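Sialidase B (Streptococcus pneumoniae serotype 4, PDB 4XJW) hydrolyses alpha-2,3-, alpha-2,6- and alpha-2,8-glycosidic linkages of terminal sialic acids in glycoconjugates, and is classed as an intramolecular trans-sialidase. Local coordinates at residues Q280-I292 with I302-N314. The protein carries 1 engineered substitution. Residues are numbered along the deposited sequence; the frame is centred on the assembly and turned at random.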
loop_
_atom_site.group_PDB
_atom_site.type_symbol
_atom_site.label_atom_id
_atom_site.label_comp_id
_atom_site.label_asym_id
_atom_site.label_seq_id
_atom_site.Cartn_x
_atom_site.Cartn_y
_atom_site.Cartn_z
ATOM N N GLN A 280 10.602 13.597 4.361
ATOM C CA GLN A 280 9.197 13.438 4.684
ATOM C C GLN A 280 8.495 14.783 4.594
ATOM O O GLN A 280 8.959 15.756 5.175
ATOM C CB GLN A 280 9.097 12.874 6.101
ATOM C CG GLN A 280 7.709 12.557 6.573
ATOM C CD GLN A 280 7.713 11.837 7.911
ATOM O OE1 GLN A 280 8.632 12.008 8.713
ATOM N NE2 GLN A 280 6.695 11.009 8.147
ATOM N N ILE A 281 7.392 14.845 3.848
ATOM C CA ILE A 281 6.624 16.073 3.726
ATOM C C ILE A 281 6.118 16.438 5.115
ATOM O O ILE A 281 5.429 15.653 5.760
ATOM C CB ILE A 281 5.429 15.922 2.769
ATOM C CG1 ILE A 281 5.899 15.529 1.365
ATOM C CG2 ILE A 281 4.619 17.234 2.739
ATOM C CD1 ILE A 281 4.770 15.408 0.318
ATOM N N SER A 282 6.482 17.623 5.583
ATOM C CA SER A 282 6.318 17.938 6.995
ATOM C C SER A 282 5.345 19.062 7.322
ATOM O O SER A 282 5.109 19.339 8.497
ATOM C CB SER A 282 7.680 18.221 7.630
ATOM O OG SER A 282 8.512 17.081 7.576
ATOM N N GLY A 283 4.771 19.696 6.301
ATOM C CA GLY A 283 3.822 20.773 6.527
ATOM C C GLY A 283 2.413 20.524 6.006
ATOM O O GLY A 283 1.588 21.439 6.004
ATOM N N SER A 284 2.135 19.290 5.588
ATOM C CA SER A 284 0.849 18.932 4.981
ATOM C C SER A 284 -0.092 18.230 5.936
ATOM O O SER A 284 0.330 17.438 6.782
ATOM C CB SER A 284 1.073 18.025 3.773
ATOM O OG SER A 284 -0.163 17.666 3.166
ATOM N N ALA A 285 -1.382 18.520 5.790
ATOM C CA ALA A 285 -2.419 17.714 6.437
ATOM C C ALA A 285 -2.540 16.395 5.666
ATOM O O ALA A 285 -2.118 16.295 4.508
ATOM C CB ALA A 285 -3.738 18.472 6.455
ATOM N N SER A 286 -3.095 15.371 6.305
ATOM C CA SER A 286 -3.239 14.088 5.635
ATOM C C SER A 286 -4.372 13.259 6.223
ATOM O O SER A 286 -4.858 13.526 7.324
ATOM C CB SER A 286 -1.930 13.295 5.678
ATOM O OG SER A 286 -1.547 13.009 7.025
ATOM N N PHE A 287 -4.788 12.253 5.460
ATOM C CA PHE A 287 -5.659 11.199 5.973
ATOM C C PHE A 287 -4.859 9.917 5.943
ATOM O O PHE A 287 -3.939 9.782 5.145
ATOM C CB PHE A 287 -6.912 11.033 5.117
ATOM C CG PHE A 287 -7.738 12.287 4.996
ATOM C CD1 PHE A 287 -7.495 13.195 3.965
ATOM C CD2 PHE A 287 -8.766 12.547 5.894
ATOM C CE1 PHE A 287 -8.267 14.348 3.843
ATOM C CE2 PHE A 287 -9.535 13.704 5.789
ATOM C CZ PHE A 287 -9.275 14.607 4.759
ATOM N N ILE A 288 -5.184 8.969 6.809
ATOM C CA ILE A 288 -4.416 7.729 6.818
ATOM C C ILE A 288 -5.254 6.607 7.416
ATOM O O ILE A 288 -5.987 6.844 8.366
ATOM C CB ILE A 288 -3.061 7.933 7.549
ATOM C CG1 ILE A 288 -2.272 6.617 7.647
ATOM C CG2 ILE A 288 -3.285 8.578 8.933
ATOM C CD1 ILE A 288 -0.806 6.821 8.031
ATOM N N ASP A 289 -5.170 5.408 6.823
ATOM C CA ASP A 289 -5.858 4.208 7.335
ATOM C C ASP A 289 -7.374 4.282 7.219
ATOM O O ASP A 289 -8.055 4.797 8.106
ATOM C CB ASP A 289 -5.444 3.879 8.785
ATOM C CG ASP A 289 -3.987 3.481 8.899
ATOM O OD1 ASP A 289 -3.330 3.299 7.852
ATOM O OD2 ASP A 289 -3.483 3.357 10.039
ATOM N N SER A 290 -7.900 3.750 6.124
ATOM C CA SER A 290 -9.332 3.805 5.879
ATOM C C SER A 290 -10.026 2.475 6.119
ATOM O O SER A 290 -9.390 1.408 6.117
ATOM C CB SER A 290 -9.630 4.310 4.462
ATOM O OG SER A 290 -9.181 3.399 3.470
ATOM N N SER A 291 -11.344 2.549 6.284
ATOM C CA SER A 291 -12.167 1.370 6.554
ATOM C C SER A 291 -13.565 1.597 5.982
ATOM O O SER A 291 -14.092 2.717 6.062
ATOM C CB SER A 291 -12.246 1.098 8.060
ATOM O OG SER A 291 -12.697 -0.221 8.290
ATOM N N ILE A 292 -14.166 0.542 5.424
ATOM C CA ILE A 292 -15.456 0.641 4.727
ATOM C C ILE A 292 -16.512 -0.302 5.310
ATOM O O ILE A 292 -16.195 -1.424 5.705
ATOM C CB ILE A 292 -15.295 0.303 3.233
ATOM C CG1 ILE A 292 -14.497 1.386 2.520
ATOM C CG2 ILE A 292 -16.657 0.177 2.549
ATOM C CD1 ILE A 292 -14.078 0.962 1.112
ATOM N N ILE A 302 -20.344 3.639 4.013
ATOM C CA ILE A 302 -19.703 4.507 4.987
ATOM C C ILE A 302 -18.203 4.236 5.050
ATOM O O ILE A 302 -17.776 3.091 5.183
ATOM C CB ILE A 302 -20.351 4.334 6.360
ATOM C CG1 ILE A 302 -21.828 4.736 6.283
ATOM C CG2 ILE A 302 -19.594 5.124 7.411
ATOM C CD1 ILE A 302 -22.597 4.490 7.562
ATOM N N LEU A 303 -17.402 5.291 4.940
ATOM C CA LEU A 303 -15.949 5.149 4.998
ATOM C C LEU A 303 -15.383 6.000 6.123
ATOM O O LEU A 303 -15.713 7.183 6.249
ATOM C CB LEU A 303 -15.320 5.513 3.636
ATOM C CG LEU A 303 -13.791 5.437 3.461
ATOM C CD1 LEU A 303 -13.428 5.161 2.010
ATOM C CD2 LEU A 303 -13.111 6.728 3.890
ATOM N N LEU A 304 -14.548 5.386 6.952
ATOM C CA LEU A 304 -13.859 6.117 8.006
ATOM C C LEU A 304 -12.359 6.189 7.693
ATOM O O LEU A 304 -11.826 5.335 6.987
ATOM C CB LEU A 304 -14.095 5.465 9.378
ATOM C CG LEU A 304 -15.330 5.897 10.172
ATOM C CD1 LEU A 304 -16.614 5.657 9.403
ATOM C CD2 LEU A 304 -15.364 5.174 11.512
ATOM N N ALA A 305 -11.684 7.214 8.210
ATOM C CA ALA A 305 -10.220 7.313 8.130
ATOM C C ALA A 305 -9.683 8.162 9.272
ATOM O O ALA A 305 -10.412 8.970 9.836
ATOM C CB ALA A 305 -9.776 7.897 6.779
ATOM N N ASP A 306 -8.412 7.996 9.609
ATOM C CA ASP A 306 -7.797 8.935 10.544
ATOM C C ASP A 306 -7.561 10.252 9.820
ATOM O O ASP A 306 -7.259 10.255 8.622
ATOM C CB ASP A 306 -6.432 8.457 11.037
ATOM C CG ASP A 306 -6.458 7.088 11.703
ATOM O OD1 ASP A 306 -7.489 6.687 12.276
ATOM O OD2 ASP A 306 -5.395 6.422 11.664
ATOM N N VAL A 307 -7.667 11.363 10.551
ATOM C CA VAL A 307 -7.323 12.676 9.995
ATOM C C VAL A 307 -6.182 13.274 10.789
ATOM O O VAL A 307 -6.227 13.301 12.022
ATOM C CB VAL A 307 -8.505 13.650 10.048
ATOM C CG1 VAL A 307 -8.185 14.901 9.227
ATOM C CG2 VAL A 307 -9.742 12.981 9.523
ATOM N N MET A 308 -5.173 13.759 10.074
ATOM C CA MET A 308 -3.998 14.396 10.668
ATOM C C MET A 308 -3.893 15.857 10.253
ATOM O O MET A 308 -3.856 16.173 9.063
ATOM C CB MET A 308 -2.736 13.674 10.216
ATOM C CG MET A 308 -2.676 12.213 10.608
ATOM S SD MET A 308 -2.455 12.002 12.386
ATOM C CE MET A 308 -2.525 10.214 12.510
ATOM N N PRO A 309 -3.831 16.766 11.234
ATOM C CA PRO A 309 -3.555 18.170 10.933
ATOM C C PRO A 309 -2.167 18.345 10.318
ATOM O O PRO A 309 -1.333 17.431 10.356
ATOM C CB PRO A 309 -3.592 18.835 12.315
ATOM C CG PRO A 309 -4.439 17.918 13.162
ATOM C CD PRO A 309 -4.057 16.548 12.672
ATOM N N ALA A 310 -1.925 19.524 9.754
ATOM C CA ALA A 310 -0.651 19.814 9.106
ATOM C C ALA A 310 0.547 19.426 9.969
ATOM O O ALA A 310 0.648 19.824 11.124
ATOM C CB ALA A 310 -0.572 21.273 8.720
ATOM N N GLY A 311 1.436 18.631 9.390
ATOM C CA GLY A 311 2.677 18.248 10.033
ATOM C C GLY A 311 2.530 17.238 11.153
ATOM O O GLY A 311 3.481 16.998 11.888
ATOM N N ILE A 312 1.351 16.637 11.280
ATOM C CA ILE A 312 1.080 15.698 12.370
ATOM C C ILE A 312 1.012 14.251 11.872
ATOM O O ILE A 312 0.527 13.988 10.764
ATOM C CB ILE A 312 -0.218 16.074 13.128
ATOM C CG1 ILE A 312 -0.118 17.503 13.676
ATOM C CG2 ILE A 312 -0.530 15.066 14.246
ATOM C CD1 ILE A 312 1.155 17.776 14.459
ATOM N N GLY A 313 1.552 13.335 12.679
ATOM C CA GLY A 313 1.436 11.904 12.464
ATOM C C GLY A 313 1.427 11.214 13.819
ATOM O O GLY A 313 1.417 11.884 14.860
ATOM N N ASN A 314 1.441 9.884 13.815
ATOM C CA ASN A 314 1.402 9.120 15.063
ATOM C C ASN A 314 2.449 9.561 16.081
ATOM O O ASN A 314 2.160 9.649 17.281
ATOM C CB ASN A 314 1.568 7.622 14.784
ATOM C CG ASN A 314 1.988 6.847 16.021
ATOM O OD1 ASN A 314 3.135 6.410 16.138
ATOM N ND2 ASN A 314 1.067 6.699 16.964
HETATM O O HOH W 1 0.246 14.920 8.059
#
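Ser286 to Ile292 and Ile302 to Met308 pair as the two strands of an antiparallel beta hairpin in the catalytic propeller of this sialidase. Paired backbone bonds link Ser286 with Met308 (Met308 N to Ser286 O, 2.8 Å), Ile288 with Asp306, and Ser291 with Leu304. Between the last two pairs, Asp289 and Ser290 face Ala305 alone: a beta bulge, with Asp289 at positive phi (68°).

On one face, Val307 lies alongside Phe287, its CG2 3.8 Å from ring atom CD2; farther along, Ile292 CG1 meets Leu303 CD1 at 4.0 Å. Small Ala305 suits the place opposite the bulge, where its CA comes within 3.3 Å of Asp289 O in a CA-H...O contact. On the other face, the Met308 chain bends at chi2 (-70°), bringing CE within 4.0 Å of Ile288 CG2. Asp289, at the bulge, brings its OD2 to 4.0 Å from Asp306 OD2, setting two like charges close together; Asp306 OD1 is held by Leu452 N.

Beyond the strands, Pro309 to Ile312 form a type II turn; Gly311 suits its positive phi and gives its N-H to Ser284 O (3.1 Å). A water hydrogen-bonds with Ser284 O, Ser286 OG and Ile312 O; Ser286 OG also bonds to Ser233.

Ile288 packs near Asp232, the probable proton acceptor, and touches strand 219-226. In the sheet, strand 286-294 runs parallel to strand 451-459 on its other side, while strand 301-308 pairs antiparallel with strand 420-426.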